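RNA-dependent RNA Polymerase (Bombyx mori cytoplasmic polyhedrosis virus, PDB 6TZ0) transcribes and replicates the double-stranded RNA genome of the virus, making plus strands conservatively and, after core assembly, the complementary minus strands. Local coordinates at the interface of chains A and B. Residues are numbered along the deposited sequence; one frame, centred on the assembly and turned at random. Chains: chain A, RNA-dependent RNA Polymerase; chain B, Viral structural protein 4.

The interface of chains A and B. Residues chain A 472-473, 496, 617, 619, 621, 631-632; chain B 334, 501-502.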
# COMPACT_ATOMS: atom_id res chain seq x y z
N ALA A 472 -4.25 15.62 12.59
CA ALA A 472 -3.14 15.53 11.66
C ALA A 472 -3.63 15.21 10.25
O ALA A 472 -4.60 14.47 10.08
CB ALA A 472 -2.15 14.46 12.11
N PRO A 473 -2.98 15.74 9.21
CA PRO A 473 -3.42 15.46 7.85
C PRO A 473 -2.87 14.14 7.32
O PRO A 473 -1.89 13.60 7.83
CB PRO A 473 -2.85 16.64 7.05
CG PRO A 473 -1.62 17.01 7.80
CD PRO A 473 -1.93 16.78 9.25
N ARG A 496 -3.74 6.72 12.99
CA ARG A 496 -4.73 6.45 11.94
C ARG A 496 -4.54 5.07 11.34
O ARG A 496 -5.52 4.45 10.91
CB ARG A 496 -4.65 7.49 10.84
CG ARG A 496 -5.20 8.84 11.18
CD ARG A 496 -5.13 9.70 9.94
NE ARG A 496 -5.57 11.08 10.15
CZ ARG A 496 -6.82 11.49 9.99
NH1 ARG A 496 -7.76 10.62 9.63
NH2 ARG A 496 -7.13 12.76 10.19
N GLN A 617 -12.45 10.35 7.80
CA GLN A 617 -11.95 11.44 6.98
C GLN A 617 -10.91 10.87 6.03
O GLN A 617 -9.88 10.37 6.47
CB GLN A 617 -11.34 12.55 7.83
CG GLN A 617 -11.03 13.79 7.04
CD GLN A 617 -12.28 14.53 6.64
OE1 GLN A 617 -13.16 14.76 7.46
NE2 GLN A 617 -12.37 14.89 5.37
N SER A 619 -9.66 12.58 3.06
CA SER A 619 -9.03 13.55 2.17
C SER A 619 -7.53 13.70 2.40
O SER A 619 -7.09 14.13 3.47
CB SER A 619 -9.71 14.91 2.34
OG SER A 619 -11.06 14.84 1.96
N SER A 621 -3.82 15.31 1.84
CA SER A 621 -3.27 16.64 1.71
C SER A 621 -1.89 16.53 1.07
O SER A 621 -1.03 15.81 1.58
CB SER A 621 -3.19 17.34 3.06
OG SER A 621 -2.62 18.62 2.93
N LYS A 631 -5.53 20.14 -0.74
CA LYS A 631 -6.35 19.11 -0.13
C LYS A 631 -7.25 18.49 -1.18
O LYS A 631 -7.41 19.02 -2.27
CB LYS A 631 -7.15 19.69 1.03
CG LYS A 631 -6.25 20.17 2.15
CD LYS A 631 -7.01 20.84 3.26
CE LYS A 631 -7.50 22.21 2.85
NZ LYS A 631 -6.38 23.16 2.64
N ASN A 632 -7.82 17.33 -0.85
CA ASN A 632 -8.68 16.61 -1.77
C ASN A 632 -10.13 16.70 -1.29
O ASN A 632 -10.40 17.01 -0.13
CB ASN A 632 -8.23 15.15 -1.85
CG ASN A 632 -8.84 14.40 -3.01
OD1 ASN A 632 -9.58 14.97 -3.81
ND2 ASN A 632 -8.57 13.11 -3.09
N LYS B 334 -8.43 21.52 13.76
CA LYS B 334 -7.83 21.31 12.45
C LYS B 334 -8.32 22.36 11.46
O LYS B 334 -7.53 22.93 10.69
CB LYS B 334 -8.17 19.90 11.97
CG LYS B 334 -7.44 19.42 10.75
CD LYS B 334 -7.82 17.98 10.46
CE LYS B 334 -7.08 17.44 9.27
NZ LYS B 334 -7.51 16.05 8.96
N THR B 501 -11.92 19.97 1.04
CA THR B 501 -11.71 20.26 2.45
C THR B 501 -10.91 19.13 3.08
O THR B 501 -10.61 18.12 2.45
CB THR B 501 -13.03 20.39 3.22
OG1 THR B 501 -13.71 19.13 3.19
CG2 THR B 501 -13.90 21.41 2.60
N ASP B 502 -10.60 19.31 4.35
CA ASP B 502 -10.06 18.24 5.16
C ASP B 502 -10.86 18.09 6.45
O ASP B 502 -10.56 17.20 7.25
CB ASP B 502 -8.59 18.52 5.49
CG ASP B 502 -7.80 17.27 5.74
OD1 ASP B 502 -8.39 16.17 5.69
OD2 ASP B 502 -6.58 17.39 5.97
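The carbonyl O of A:Ala472 is approached by two basic tips, one from each chain. From its own chain, the guanidinium nitrogen NH2 of A:Arg496 donates to it at 3.1 Å; the angle at that oxygen is 170°, the donor almost in line with the carbonyl bond, and the oxygen lies somewhat out of the guanidinium plane. From chain B, NZ of B:Lys334 makes a weak hydrogen bond of 3.5 Å to the same O of A:Ala472. That lysine is fully extended, CG anti to the backbone N (chi1 -170°), and meets the arginine tip to tip, NZ 3.5 Å from NH2 of A:Arg496. The likely repulsion may be eased by B:Asp502, whose carboxylate OD1 forms a salt bridge of 3.4 Å with NZ of B:Lys334. B:Asp502 buries 69 Å² against chain A. Its methylene CB is crossed at about a right angle by bent A:Lys631, CD 3.6 Å away. The A:Gln617 amide stands 79° from the carboxylate plane; its carbon CD lies 3.2 Å from backbone O of B:Asp502, OE1 and NE2 slightly farther, so mid-amide meets this oxygen. OG of A:Ser619 donates to O of A:Asn632 at 3.1 Å, from above the carbonyl plane; its weak approach to O of B:Thr501 (3.3 Å) competes for that hydrogen. This small, mostly polar patch, perhaps helping hold the deposited complex together, sets the central polymerase domain (helix 494-499, loops before strands 474-477 and 620-624, end of strand 628-631) against viral structural protein 4 (helix 326-340, loop before strand 504-507).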